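Local coordinates for protein 2-oxo-1,2-dihydroquinoline 8-monooxygenase, oxygenase component (Pseudomonas putida, PDB 1Z02) that probably hydroxylates 2-oxoquinoline at carbon 8, as the oxygenase component of a monooxygenase that carries a Rieske [2Fe-2S] cluster and a separate iron centre, at residues 29-43 and 397-411. Sequence-based numbering, arbitrary orientation.
Sequences QYQPYKDAAWGFINH and WRKLASRWNRGIAKP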
loop_
_atom_site.group_PDB
_atom_site.type_symbol
_atom_site.label_atom_id
_atom_site.label_comp_id
_atom_site.label_asym_id
_atom_site.label_seq_id
_atom_site.Cartn_x
_atom_site.Cartn_y
_atom_site.Cartn_z
ATOM N N GLN A 29 7.948 -27.048 -20.321
ATOM C CA GLN A 29 7.067 -28.128 -19.900
ATOM C C GLN A 29 6.206 -27.785 -18.689
ATOM O O GLN A 29 5.408 -28.610 -18.233
ATOM C CB GLN A 29 7.883 -29.398 -19.640
ATOM C CG GLN A 29 8.398 -30.053 -20.933
ATOM C CD GLN A 29 9.327 -31.226 -20.685
ATOM O OE1 GLN A 29 10.477 -31.049 -20.289
ATOM N NE2 GLN A 29 8.828 -32.436 -20.912
ATOM N N TYR A 30 6.377 -26.580 -18.152
ATOM C CA TYR A 30 5.550 -26.151 -17.032
ATOM C C TYR A 30 5.131 -24.691 -17.128
ATOM O O TYR A 30 5.113 -23.964 -16.134
ATOM C CB TYR A 30 6.209 -26.457 -15.676
ATOM C CG TYR A 30 7.629 -25.983 -15.446
ATOM C CD1 TYR A 30 7.921 -24.640 -15.223
ATOM C CD2 TYR A 30 8.673 -26.902 -15.364
ATOM C CE1 TYR A 30 9.216 -24.226 -14.915
ATOM C CE2 TYR A 30 9.969 -26.502 -15.058
ATOM C CZ TYR A 30 10.236 -25.165 -14.830
ATOM O OH TYR A 30 11.518 -24.799 -14.491
ATOM N N GLN A 31 4.775 -24.280 -18.344
ATOM C CA GLN A 31 4.312 -22.923 -18.605
ATOM C C GLN A 31 2.966 -22.688 -17.913
ATOM O O GLN A 31 2.743 -21.622 -17.345
ATOM C CB GLN A 31 4.167 -22.674 -20.112
ATOM C CG GLN A 31 3.808 -21.222 -20.476
ATOM C CD GLN A 31 4.819 -20.211 -19.956
ATOM O OE1 GLN A 31 6.015 -20.324 -20.225
ATOM N NE2 GLN A 31 4.345 -19.214 -19.213
ATOM N N PRO A 32 2.050 -23.675 -17.949
ATOM C CA PRO A 32 0.749 -23.496 -17.294
ATOM C C PRO A 32 0.891 -23.210 -15.790
ATOM O O PRO A 32 0.097 -22.460 -15.209
ATOM C CB PRO A 32 0.042 -24.821 -17.563
ATOM C CG PRO A 32 0.579 -25.210 -18.902
ATOM C CD PRO A 32 2.058 -24.919 -18.742
ATOM N N TYR A 33 1.906 -23.812 -15.171
ATOM C CA TYR A 33 2.185 -23.629 -13.746
ATOM C C TYR A 33 2.717 -22.214 -13.505
ATOM O O TYR A 33 2.422 -21.598 -12.484
ATOM C CB TYR A 33 3.208 -24.675 -13.281
ATOM C CG TYR A 33 3.495 -24.694 -11.789
ATOM C CD1 TYR A 33 4.474 -23.876 -11.234
ATOM C CD2 TYR A 33 2.811 -25.566 -10.940
ATOM C CE1 TYR A 33 4.775 -23.932 -9.867
ATOM C CE2 TYR A 33 3.101 -25.627 -9.569
ATOM C CZ TYR A 33 4.086 -24.811 -9.042
ATOM O OH TYR A 33 4.409 -24.893 -7.704
ATOM N N LYS A 34 3.511 -21.706 -14.443
ATOM C CA LYS A 34 4.045 -20.354 -14.325
ATOM C C LYS A 34 2.897 -19.359 -14.442
ATOM O O LYS A 34 2.956 -18.246 -13.903
ATOM C CB LYS A 34 5.046 -20.065 -15.438
ATOM C CG LYS A 34 6.334 -20.855 -15.399
ATOM C CD LYS A 34 7.285 -20.293 -16.445
ATOM C CE LYS A 34 8.655 -20.946 -16.397
ATOM N NZ LYS A 34 9.623 -20.187 -17.256
ATOM N N ASP A 35 1.863 -19.767 -15.172
ATOM C CA ASP A 35 0.678 -18.945 -15.395
ATOM C C ASP A 35 -0.363 -19.056 -14.288
ATOM O O ASP A 35 -1.306 -18.270 -14.251
ATOM C CB ASP A 35 0.010 -19.340 -16.710
ATOM C CG ASP A 35 0.884 -19.074 -17.916
ATOM O OD1 ASP A 35 0.573 -19.628 -18.992
ATOM O OD2 ASP A 35 1.872 -18.312 -17.795
ATOM N N ALA A 36 -0.199 -20.025 -13.388
ATOM C CA ALA A 36 -1.175 -20.241 -12.322
ATOM C C ALA A 36 -0.971 -19.472 -11.004
ATOM O O ALA A 36 -1.156 -20.023 -9.916
ATOM C CB ALA A 36 -1.283 -21.748 -12.041
ATOM N N ALA A 37 -0.632 -18.192 -11.095
ATOM C CA ALA A 37 -0.423 -17.396 -9.890
ATOM C C ALA A 37 -1.650 -17.360 -8.975
ATOM O O ALA A 37 -1.523 -17.472 -7.753
ATOM C CB ALA A 37 -0.010 -15.976 -10.276
ATOM N N TRP A 38 -2.837 -17.210 -9.562
ATOM C CA TRP A 38 -4.075 -17.152 -8.782
ATOM C C TRP A 38 -4.582 -18.519 -8.349
ATOM O O TRP A 38 -5.575 -18.624 -7.631
ATOM C CB TRP A 38 -5.162 -16.421 -9.569
ATOM C CG TRP A 38 -4.928 -14.950 -9.643
ATOM C CD1 TRP A 38 -4.097 -14.287 -10.501
ATOM C CD2 TRP A 38 -5.506 -13.955 -8.794
ATOM N NE1 TRP A 38 -4.125 -12.940 -10.241
ATOM C CE2 TRP A 38 -4.982 -12.707 -9.198
ATOM C CE3 TRP A 38 -6.417 -13.996 -7.732
ATOM C CZ2 TRP A 38 -5.342 -11.509 -8.574
ATOM C CZ3 TRP A 38 -6.772 -12.803 -7.110
ATOM C CH2 TRP A 38 -6.236 -11.577 -7.536
ATOM N N GLY A 39 -3.888 -19.565 -8.789
ATOM C CA GLY A 39 -4.264 -20.922 -8.424
ATOM C C GLY A 39 -4.976 -21.732 -9.496
ATOM O O GLY A 39 -5.403 -21.202 -10.526
ATOM N N PHE A 40 -5.094 -23.035 -9.244
ATOM C CA PHE A 40 -5.776 -23.945 -10.162
ATOM C C PHE A 40 -7.235 -23.992 -9.727
ATOM O O PHE A 40 -7.538 -24.335 -8.582
ATOM C CB PHE A 40 -5.145 -25.341 -10.094
ATOM C CG PHE A 40 -3.763 -25.415 -10.698
ATOM C CD1 PHE A 40 -2.699 -25.934 -9.974
ATOM C CD2 PHE A 40 -3.528 -24.964 -11.998
ATOM C CE1 PHE A 40 -1.427 -26.009 -10.529
ATOM C CE2 PHE A 40 -2.248 -25.038 -12.560
ATOM C CZ PHE A 40 -1.199 -25.559 -11.823
ATOM N N ILE A 41 -8.138 -23.625 -10.629
ATOM C CA ILE A 41 -9.551 -23.613 -10.298
ATOM C C ILE A 41 -10.200 -24.922 -10.736
ATOM O O ILE A 41 -9.618 -25.673 -11.519
ATOM C CB ILE A 41 -10.242 -22.390 -10.954
ATOM C CG1 ILE A 41 -11.571 -22.102 -10.252
ATOM C CG2 ILE A 41 -10.433 -22.627 -12.442
ATOM C CD1 ILE A 41 -12.177 -20.766 -10.624
ATOM N N ASN A 42 -11.400 -25.186 -10.228
ATOM C CA ASN A 42 -12.133 -26.412 -10.515
ATOM C C ASN A 42 -11.450 -27.560 -9.778
ATOM O O ASN A 42 -11.192 -28.619 -10.357
ATOM C CB ASN A 42 -12.161 -26.694 -12.021
ATOM C CG ASN A 42 -12.910 -25.630 -12.794
ATOM O OD1 ASN A 42 -12.627 -25.380 -13.961
ATOM N ND2 ASN A 42 -13.881 -25.007 -12.148
ATOM N N HIS A 43 -11.157 -27.327 -8.498
ATOM C CA HIS A 43 -10.514 -28.307 -7.624
ATOM C C HIS A 43 -11.098 -28.203 -6.218
ATOM O O HIS A 43 -11.712 -27.189 -5.873
ATOM C CB HIS A 43 -8.997 -28.066 -7.548
ATOM C CG HIS A 43 -8.222 -28.677 -8.675
ATOM N ND1 HIS A 43 -7.905 -27.989 -9.828
ATOM C CD2 HIS A 43 -7.682 -29.910 -8.818
ATOM C CE1 HIS A 43 -7.203 -28.770 -10.628
ATOM N NE2 HIS A 43 -7.053 -29.943 -10.038
ATOM N N TRP A 397 6.770 -32.038 -10.112
ATOM C CA TRP A 397 5.464 -31.597 -9.636
ATOM C C TRP A 397 4.901 -30.521 -10.558
ATOM O O TRP A 397 3.722 -30.558 -10.911
ATOM C CB TRP A 397 5.574 -31.094 -8.188
ATOM C CG TRP A 397 4.611 -29.988 -7.819
ATOM C CD1 TRP A 397 4.917 -28.676 -7.595
ATOM C CD2 TRP A 397 3.192 -30.102 -7.655
ATOM N NE1 TRP A 397 3.778 -27.964 -7.302
ATOM C CE2 TRP A 397 2.704 -28.813 -7.334
ATOM C CE3 TRP A 397 2.285 -31.167 -7.748
ATOM C CZ2 TRP A 397 1.348 -28.560 -7.111
ATOM C CZ3 TRP A 397 0.936 -30.915 -7.527
ATOM C CH2 TRP A 397 0.482 -29.616 -7.211
ATOM N N ARG A 398 5.745 -29.580 -10.972
ATOM C CA ARG A 398 5.292 -28.515 -11.860
ATOM C C ARG A 398 4.785 -29.083 -13.177
ATOM O O ARG A 398 3.762 -28.639 -13.694
ATOM C CB ARG A 398 6.418 -27.514 -12.129
ATOM C CG ARG A 398 6.858 -26.720 -10.901
ATOM C CD ARG A 398 7.832 -25.647 -11.311
ATOM N NE ARG A 398 8.498 -25.029 -10.172
ATOM C CZ ARG A 398 9.560 -24.232 -10.287
ATOM N NH1 ARG A 398 10.127 -23.699 -9.214
ATOM N NH2 ARG A 398 10.059 -23.975 -11.489
ATOM N N LYS A 399 5.493 -30.066 -13.719
ATOM C CA LYS A 399 5.087 -30.674 -14.976
ATOM C C LYS A 399 3.742 -31.384 -14.873
ATOM O O LYS A 399 2.875 -31.192 -15.718
ATOM C CB LYS A 399 6.140 -31.673 -15.447
ATOM C CG LYS A 399 7.441 -31.055 -15.900
ATOM C CD LYS A 399 8.344 -32.122 -16.479
ATOM C CE LYS A 399 9.681 -31.556 -16.908
ATOM N NZ LYS A 399 10.510 -32.604 -17.572
ATOM N N LEU A 400 3.568 -32.209 -13.846
ATOM C CA LEU A 400 2.319 -32.937 -13.687
ATOM C C LEU A 400 1.167 -31.984 -13.383
ATOM O O LEU A 400 0.040 -32.211 -13.806
ATOM C CB LEU A 400 2.451 -33.999 -12.585
ATOM C CG LEU A 400 2.349 -33.635 -11.098
ATOM C CD1 LEU A 400 0.895 -33.634 -10.646
ATOM C CD2 LEU A 400 3.126 -34.649 -10.295
ATOM N N ALA A 401 1.448 -30.914 -12.652
ATOM C CA ALA A 401 0.406 -29.941 -12.324
ATOM C C ALA A 401 -0.032 -29.232 -13.608
ATOM O O ALA A 401 -1.217 -28.956 -13.810
ATOM C CB ALA A 401 0.935 -28.932 -11.317
ATOM N N SER A 402 0.933 -28.936 -14.474
ATOM C CA SER A 402 0.636 -28.261 -15.735
ATOM C C SER A 402 -0.211 -29.156 -16.628
ATOM O O SER A 402 -1.119 -28.686 -17.313
ATOM C CB SER A 402 1.924 -27.895 -16.475
ATOM O OG SER A 402 2.748 -27.035 -15.709
ATOM N N ARG A 403 0.077 -30.450 -16.609
ATOM C CA ARG A 403 -0.655 -31.396 -17.437
ATOM C C ARG A 403 -2.046 -31.782 -16.957
ATOM O O ARG A 403 -2.944 -31.963 -17.775
ATOM C CB ARG A 403 0.180 -32.659 -17.630
ATOM C CG ARG A 403 1.351 -32.466 -18.579
ATOM C CD ARG A 403 2.187 -33.729 -18.666
ATOM N NE ARG A 403 3.088 -33.870 -17.530
ATOM C CZ ARG A 403 3.331 -35.014 -16.895
ATOM N NH1 ARG A 403 2.738 -36.136 -17.274
ATOM N NH2 ARG A 403 4.180 -35.044 -15.878
ATOM N N TRP A 404 -2.242 -31.887 -15.645
ATOM C CA TRP A 404 -3.538 -32.305 -15.127
ATOM C C TRP A 404 -4.436 -31.344 -14.359
ATOM O O TRP A 404 -5.482 -31.765 -13.870
ATOM C CB TRP A 404 -3.362 -33.564 -14.281
ATOM C CG TRP A 404 -2.833 -34.700 -15.070
ATOM C CD1 TRP A 404 -1.531 -35.065 -15.215
ATOM C CD2 TRP A 404 -3.593 -35.573 -15.897
ATOM N NE1 TRP A 404 -1.428 -36.117 -16.091
ATOM C CE2 TRP A 404 -2.682 -36.449 -16.524
ATOM C CE3 TRP A 404 -4.959 -35.698 -16.173
ATOM C CZ2 TRP A 404 -3.092 -37.436 -17.412
ATOM C CZ3 TRP A 404 -5.365 -36.676 -17.053
ATOM C CH2 TRP A 404 -4.433 -37.532 -17.662
ATOM N N ASN A 405 -4.067 -30.073 -14.238
ATOM C CA ASN A 405 -4.930 -29.157 -13.502
ATOM C C ASN A 405 -6.239 -29.043 -14.272
ATOM O O ASN A 405 -6.252 -29.252 -15.486
ATOM C CB ASN A 405 -4.251 -27.793 -13.346
ATOM C CG ASN A 405 -4.187 -27.013 -14.637
ATOM O OD1 ASN A 405 -5.175 -26.425 -15.063
ATOM N ND2 ASN A 405 -3.017 -26.998 -15.268
ATOM N N ARG A 406 -7.341 -28.746 -13.578
ATOM C CA ARG A 406 -8.639 -28.636 -14.242
ATOM C C ARG A 406 -8.952 -27.212 -14.660
ATOM O O ARG A 406 -10.068 -26.925 -15.075
ATOM C CB ARG A 406 -9.774 -29.144 -13.338
ATOM C CG ARG A 406 -9.620 -30.571 -12.871
ATOM C CD ARG A 406 -10.954 -31.187 -12.470
ATOM N NE ARG A 406 -10.742 -32.453 -11.768
ATOM C CZ ARG A 406 -10.423 -32.548 -10.482
ATOM N NH1 ARG A 406 -10.232 -33.741 -9.937
ATOM N NH2 ARG A 406 -10.331 -31.451 -9.732
ATOM N N GLY A 407 -7.978 -26.316 -14.544
ATOM C CA GLY A 407 -8.219 -24.938 -14.929
ATOM C C GLY A 407 -7.310 -23.956 -14.222
ATOM O O GLY A 407 -6.847 -24.204 -13.111
ATOM N N ILE A 408 -7.047 -22.835 -14.882
ATOM C CA ILE A 408 -6.199 -21.795 -14.325
ATOM C C ILE A 408 -7.110 -20.632 -13.952
ATOM O O ILE A 408 -7.784 -20.059 -14.804
ATOM C CB ILE A 408 -5.149 -21.345 -15.361
ATOM C CG1 ILE A 408 -4.199 -22.512 -15.654
ATOM C CG2 ILE A 408 -4.373 -20.136 -14.849
ATOM C CD1 ILE A 408 -3.209 -22.235 -16.752
ATOM N N ALA A 409 -7.137 -20.302 -12.666
ATOM C CA ALA A 409 -7.977 -19.220 -12.177
ATOM C C ALA A 409 -7.602 -17.875 -12.796
ATOM O O ALA A 409 -6.430 -17.568 -13.006
ATOM C CB ALA A 409 -7.897 -19.153 -10.655
ATOM N N LYS A 410 -8.610 -17.082 -13.112
ATOM C CA LYS A 410 -8.365 -15.777 -13.680
ATOM C C LYS A 410 -8.251 -14.776 -12.545
ATOM O O LYS A 410 -8.767 -15.007 -11.447
ATOM C CB LYS A 410 -9.506 -15.390 -14.603
ATOM C CG LYS A 410 -9.489 -16.149 -15.913
ATOM C CD LYS A 410 -10.768 -15.917 -16.643
ATOM C CE LYS A 410 -10.973 -16.910 -17.753
ATOM N NZ LYS A 410 -12.414 -16.878 -18.112
ATOM N N PRO A 411 -7.569 -13.646 -12.790
ATOM C CA PRO A 411 -7.425 -12.638 -11.742
ATOM C C PRO A 411 -8.795 -12.172 -11.269
ATOM O O PRO A 411 -9.750 -12.132 -12.050
ATOM C CB PRO A 411 -6.653 -11.523 -12.443
ATOM C CG PRO A 411 -5.854 -12.259 -13.487
ATOM C CD PRO A 411 -6.844 -13.251 -14.012
HETATM O O HOH W 1 -4.093 -18.416 -11.975
#
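The Y33 ring lies across the aliphatic stem of R398, whose CG sits over the centre of one face, 3.7 Å from the ring centroid. Here 29-43, a short helical turn and the loop after it, packs on the last turns of helix 392-404 and its trailing loop, part of the catalytic domain of a Rieske-type oxygenase. Y33 is a knob in a hole formed by W397, R398, A401 and S402. Its CG stands anti to the backbone N (chi1 -174°), which carries the phenol to the edge of W397, whose NE1 donates to Y33 OH at 3.2 Å. Cutting Y33 back to an alanine would probably open a gap over the R398 stem and cost W397 NE1 its phenol acceptor. One step along the same arginine, CD covers a face of the Y30 ring, while the guanidinium stands nearly upright to that ring and runs on to salt bridges with E385 and E214. Alongside, K399 NZ donates to Q29 OE1 from above the amide plane.

Beyond the helix, the N405 amide lies almost flat against F40, the two planes only 11° apart, with N405 CB 3.6 Å from the F40 ring centroid; N405 ND2 turns back to A401 O, fixing the amide. The two loops then meet in a single bridge, F40 with I408: A409 N gives a straight bond to G39 O (2.9 Å), and I41 N bonds to G407 O. On one side of the bridge W38 takes P411 CA over its five-membered ring; on the other, R406 extends past H43 and its NH2, also salt-bridged to D168, reaches a lone pair of N42 O in the carbonyl plane at 3.0 Å.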